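Side-chain contacts in CG11501 (Drosophila melanogaster, PDB 3ZZO), which acts as a secreted cytokine that promotes survival of the fly after Sindbis virus infection by suppressing the immune deficiency pathway: residues W68-E71 with F72-N76; P51-F55 with G56-D60. All blocks are in the same frame, centred on the assembly; numbering follows the deposited sequence. Where two conformers were deposited one is given.

Contact 1: W68-E71 with F72-N76. With EDO (1,2-ethanediol), chain C.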
loop_
_atom_site.group_PDB
_atom_site.type_symbol
_atom_site.label_atom_id
_atom_site.label_comp_id
_atom_site.label_asym_id
_atom_site.label_seq_id
_atom_site.Cartn_x
_atom_site.Cartn_y
_atom_site.Cartn_z
ATOM N N TRP A 68 -3.819 6.475 2.280
ATOM C CA TRP A 68 -2.671 6.062 1.471
ATOM C C TRP A 68 -1.413 5.935 2.333
ATOM O O TRP A 68 -1.474 5.367 3.427
ATOM C CB TRP A 68 -2.507 6.969 0.229
ATOM C CG TRP A 68 -3.626 6.787 -0.749
ATOM C CD1 TRP A 68 -4.702 7.612 -0.978
ATOM C CD2 TRP A 68 -3.742 5.712 -1.664
ATOM N NE1 TRP A 68 -5.469 7.076 -1.982
ATOM C CE2 TRP A 68 -4.906 5.905 -2.415
ATOM C CE3 TRP A 68 -2.981 4.558 -1.889
ATOM C CZ2 TRP A 68 -5.315 5.004 -3.399
ATOM C CZ3 TRP A 68 -3.394 3.650 -2.846
ATOM C CH2 TRP A 68 -4.553 3.869 -3.566
ATOM N N SER A 69 -0.282 6.444 1.869
ATOM C CA SER A 69 0.972 6.289 2.601
ATOM C C SER A 69 0.867 6.882 4.005
ATOM O O SER A 69 1.530 6.407 4.938
ATOM C CB SER A 69 2.143 6.869 1.832
ATOM O OG SER A 69 1.939 8.263 1.546
ATOM N N GLN A 70 0.090 7.950 4.162
ATOM C CA GLN A 70 -0.096 8.597 5.469
ATOM C C GLN A 70 -0.753 7.637 6.449
ATOM O O GLN A 70 -0.362 7.552 7.618
ATOM C CB GLN A 70 -0.940 9.867 5.219
ATOM C CG GLN A 70 -1.047 10.781 6.418
ATOM C CD GLN A 70 -1.663 12.105 6.042
ATOM O OE1 GLN A 70 -1.919 12.383 4.873
ATOM N NE2 GLN A 70 -1.830 13.000 6.998
ATOM N N GLU A 71 -1.706 6.853 5.962
ATOM C CA GLU A 71 -2.357 5.813 6.769
ATOM C C GLU A 71 -1.431 4.616 7.047
ATOM O O GLU A 71 -1.490 4.037 8.118
ATOM C CB GLU A 71 -3.640 5.357 6.111
ATOM C CG GLU A 71 -4.444 4.447 6.981
ATOM C CD GLU A 71 -5.890 4.365 6.635
ATOM O OE1 GLU A 71 -6.382 5.149 5.811
ATOM O OE2 GLU A 71 -6.576 3.465 7.210
ATOM N N PHE A 72 -0.575 4.262 6.085
ATOM C CA PHE A 72 0.430 3.220 6.305
ATOM C C PHE A 72 1.328 3.599 7.480
ATOM O O PHE A 72 1.599 2.785 8.364
ATOM C CB PHE A 72 1.273 3.023 5.032
ATOM C CG PHE A 72 2.342 1.984 5.189
ATOM C CD1 PHE A 72 2.017 0.659 5.205
ATOM C CD2 PHE A 72 3.673 2.338 5.321
ATOM C CE1 PHE A 72 3.019 -0.314 5.360
ATOM C CE2 PHE A 72 4.651 1.368 5.507
ATOM C CZ PHE A 72 4.305 0.060 5.512
ATOM N N VAL A 73 1.753 4.861 7.541
ATOM C CA VAL A 73 2.547 5.334 8.669
ATOM C C VAL A 73 1.710 5.298 9.953
ATOM O O VAL A 73 2.158 4.829 10.987
ATOM C CB VAL A 73 3.105 6.751 8.413
ATOM C CG1 VAL A 73 3.859 7.263 9.633
ATOM C CG2 VAL A 73 4.007 6.739 7.191
ATOM N N ARG A 74 0.479 5.816 9.868
ATOM C CA ARG A 74 -0.381 5.935 11.063
ATOM C C ARG A 74 -0.644 4.585 11.689
ATOM O O ARG A 74 -0.496 4.422 12.898
ATOM C CB ARG A 74 -1.690 6.596 10.669
ATOM C CG ARG A 74 -2.494 7.065 11.873
ATOM C CD ARG A 74 -3.847 7.639 11.504
ATOM N NE ARG A 74 -3.713 8.777 10.610
ATOM C CZ ARG A 74 -4.045 8.824 9.340
ATOM N NH1 ARG A 74 -4.673 7.815 8.723
ATOM N NH2 ARG A 74 -3.775 9.913 8.650
ATOM N N ARG A 75 -1.076 3.624 10.891
ATOM C CA ARG A 75 -1.469 2.335 11.465
ATOM C C ARG A 75 -0.288 1.523 11.978
ATOM O O ARG A 75 -0.463 0.599 12.754
ATOM C CB ARG A 75 -2.378 1.598 10.535
ATOM C CG ARG A 75 -1.764 1.049 9.373
ATOM C CD ARG A 75 -2.916 0.589 8.369
ATOM N NE ARG A 75 -3.764 -0.426 8.954
ATOM C CZ ARG A 75 -5.098 -0.557 8.705
ATOM N NH1 ARG A 75 -5.787 0.227 7.867
ATOM N NH2 ARG A 75 -5.739 -1.490 9.337
ATOM N N ASN A 76 0.915 1.883 11.557
ATOM C CA ASN A 76 2.131 1.210 11.982
ATOM C C ASN A 76 2.965 2.085 12.901
ATOM O O ASN A 76 4.194 1.968 12.961
ATOM C CB ASN A 76 2.898 0.805 10.726
ATOM C CG ASN A 76 2.173 -0.258 9.964
ATOM O OD1 ASN A 76 1.852 -0.102 8.746
ATOM N ND2 ASN A 76 1.873 -1.351 10.612
HETATM C C1 EDO C . 4.925 10.819 3.908
HETATM O O1 EDO C . 5.170 11.240 2.635
HETATM C C2 EDO C . 4.005 9.577 3.882
HETATM O O2 EDO C . 2.791 9.847 3.399
#
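Four successive i to i+4 bonds, from Phe72 N to Trp68 O through Arg75 N to Glu71 O, form the short helix 69-75, with Trp68 at the N-cap position; this helix covers the antiparallel sheet of the ferredoxin-like subdomain SD1. The last bond is the shortest of the four, 2.8 Å from Arg75 N to Glu71 O, and nearly straight at 172°. Phe72 points its ring into the sheet, edge-to-face with Phe11 and against Val33, Ile35 and Ile81. Along the outer side run the charged chains. Glu71 extends from CB to its carboxylate, which lies almost coplanar with the Arg75 guanidinium (planes 1° apart); OE2 makes a long salt bridge of 3.4 Å to Arg75 NH1, also hydrogen-bonded to Asp38 O, while OE1 takes the backbone N-H of Asp67. Arg74 doubles back through its bend at chi3 (-59°), laying the guanidinium over Gln70 O and bringing NH2 within 3.6 Å of Gln70 CG; the same NH2 forms a salt bridge with Asp67. At the first turn, Ser69 OG, placed between its own backbone N and carbonyl carbon, hydrogen-bonds O2 of a 1,2-ethanediol, probably from the crystallisation liquor, at 2.6 Å.

Contact 2: P51-F55 with G56-D60. Unlike the reference sequence in segment 51-55: Pro51 (reference Ser).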
loop_
_atom_site.group_PDB
_atom_site.type_symbol
_atom_site.label_atom_id
_atom_site.label_comp_id
_atom_site.label_asym_id
_atom_site.label_seq_id
_atom_site.Cartn_x
_atom_site.Cartn_y
_atom_site.Cartn_z
ATOM N N PRO A 51 -13.878 -8.705 -4.427
ATOM C CA PRO A 51 -13.541 -8.958 -5.823
ATOM C C PRO A 51 -13.975 -7.854 -6.777
ATOM O O PRO A 51 -14.965 -7.166 -6.546
ATOM C CB PRO A 51 -14.328 -10.230 -6.118
ATOM C CG PRO A 51 -14.659 -10.863 -4.850
ATOM C CD PRO A 51 -14.654 -9.812 -3.811
ATOM N N CYS A 52 -13.257 -7.777 -7.893
ATOM C CA CYS A 52 -13.490 -6.774 -8.934
ATOM C C CYS A 52 -13.819 -7.435 -10.237
ATOM O O CYS A 52 -13.645 -8.654 -10.419
ATOM C CB CYS A 52 -12.242 -5.903 -9.125
ATOM S SG CYS A 52 -11.744 -4.990 -7.595
ATOM N N ASN A 53 -14.292 -6.616 -11.178
ATOM C CA ASN A 53 -14.641 -7.123 -12.484
ATOM C C ASN A 53 -13.384 -7.284 -13.342
ATOM O O ASN A 53 -12.249 -7.095 -12.893
ATOM C CB ASN A 53 -15.751 -6.256 -13.140
ATOM C CG ASN A 53 -15.277 -4.966 -13.776
ATOM O OD1 ASN A 53 -14.072 -4.657 -13.844
ATOM N ND2 ASN A 53 -16.248 -4.188 -14.268
ATOM N N ILE A 54 -13.611 -7.660 -14.610
ATOM C CA ILE A 54 -12.538 -7.958 -15.537
ATOM C C ILE A 54 -11.532 -6.841 -15.719
ATOM O O ILE A 54 -10.378 -7.144 -16.019
ATOM C CB ILE A 54 -13.157 -8.366 -16.901
ATOM C CG1 ILE A 54 -12.122 -8.937 -17.876
ATOM C CG2 ILE A 54 -13.956 -7.218 -17.551
ATOM C CD1 ILE A 54 -12.734 -9.638 -19.068
ATOM N N PHE A 55 -11.942 -5.598 -15.484
ATOM C CA PHE A 55 -11.110 -4.414 -15.610
ATOM C C PHE A 55 -10.560 -3.862 -14.306
ATOM O O PHE A 55 -9.831 -2.857 -14.300
ATOM C CB PHE A 55 -11.932 -3.286 -16.286
ATOM C CG PHE A 55 -12.573 -3.647 -17.597
ATOM C CD1 PHE A 55 -11.775 -4.055 -18.618
ATOM C CD2 PHE A 55 -13.962 -3.676 -17.764
ATOM C CE1 PHE A 55 -12.352 -4.465 -19.875
ATOM C CE2 PHE A 55 -14.532 -4.053 -18.970
ATOM C CZ PHE A 55 -13.734 -4.466 -20.001
ATOM N N GLY A 56 -10.899 -4.501 -13.180
ATOM C CA GLY A 56 -10.544 -3.952 -11.886
ATOM C C GLY A 56 -11.531 -2.942 -11.358
ATOM O O GLY A 56 -11.165 -2.112 -10.506
ATOM N N CYS A 57 -12.774 -3.030 -11.844
ATOM C CA CYS A 57 -13.790 -2.019 -11.554
ATOM C C CYS A 57 -15.050 -2.672 -10.988
ATOM O O CYS A 57 -15.195 -3.901 -10.948
ATOM C CB CYS A 57 -14.131 -1.260 -12.817
ATOM S SG CYS A 57 -12.669 -0.679 -13.757
ATOM N N ASN A 58 -15.956 -1.823 -10.546
ATOM C CA ASN A 58 -17.212 -2.282 -9.985
ATOM C C ASN A 58 -16.993 -3.366 -8.910
ATOM O O ASN A 58 -17.670 -4.400 -8.867
ATOM C CB ASN A 58 -18.133 -2.799 -11.075
ATOM C CG ASN A 58 -18.789 -1.706 -11.888
ATOM O OD1 ASN A 58 -19.266 -1.979 -12.986
ATOM N ND2 ASN A 58 -18.891 -0.516 -11.344
ATOM N N CYS A 59 -16.026 -3.094 -8.034
ATOM C CA CYS A 59 -15.632 -4.055 -7.035
ATOM C C CYS A 59 -16.673 -4.144 -5.942
ATOM O O CYS A 59 -17.354 -3.180 -5.640
ATOM C CB CYS A 59 -14.280 -3.660 -6.447
ATOM S SG CYS A 59 -12.963 -3.345 -7.642
ATOM N N ASP A 60 -16.765 -5.310 -5.334
ATOM C CA ASP A 60 -17.675 -5.506 -4.222
ATOM C C ASP A 60 -17.273 -4.539 -3.116
ATOM O O ASP A 60 -16.138 -4.581 -2.613
ATOM C CB ASP A 60 -17.570 -6.921 -3.631
ATOM C CG ASP A 60 -17.945 -8.065 -4.558
ATOM O OD1 ASP A 60 -18.224 -7.900 -5.740
ATOM O OD2 ASP A 60 -17.930 -9.218 -4.057
HETATM O O HOH W 1 -19.062 -5.008 -13.858
#
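A disulfide between residues only seven apart, Cys52 SG to Cys59 SG at 2.0 Å with a chi3 of 103°, clamps the two arms of a hairpin-like loop without regular strands. It ties the arms where they come close: Cys52 CA and Cys59 CA lie 3.9 Å apart. Backbone bonds flank it: Asp60 N reaches Pro51 O, and Asn53 N reaches Cys57 O at 2.9 Å. Pro51, which replaces the serine of the reference sequence, also sets its ring CD 3.3 Å from Asp60 OD2. At the far end the chain reverses through a type I beta turn, Asn53 to Gly56, closed by Gly56 N on Asn53 O. The Asn53 chi1 of 80° swings the amide back over the turn, where OD1 accepts Phe55 N at 2.8 Å, forming an Asx turn, and Cys57 N at 2.9 Å. The two N-H groups come from opposite faces of the amide plane, not in it, and so hold the oxygen between them. Gly56 takes a positive phi (85°), a backbone conformation suited to glycine, next to Phe55 O. On the turn's flank, Phe55 CB rests 3.7 Å from Cys57 SG, and Ile54 CG2 lies over the Phe55 ring. Cys57 is itself disulfide-bonded to Cys2, and the backbones of Gly56 and Asn58 hydrogen-bond to those of Cys3 and Glu1, respectively, so the loop, lying between strand 31-35 and helix 69-75, is fastened to the chain start that leads into strand 6-13.

Contact 2 precedes contact 1 along the chain, both falling after strand 31-35 and before strand 81-89. Their centres are about 25 Å apart, on opposite sides of the chain's centre, and even their nearest atoms stay about 11 Å from each other. One lies in the helix-on-sheet part and the other in a disulfide-linked loop. Residues 68-76 belong to SD1, where a helix rests on a four-stranded antiparallel sheet, whereas residues 51-60 have the disulfide-linked loop character described for SD2. The N-terminal segment relates the two regions: it is disulfide-bonded to the loop and then continues as strand 6-13, whose Phe11 meets the helix.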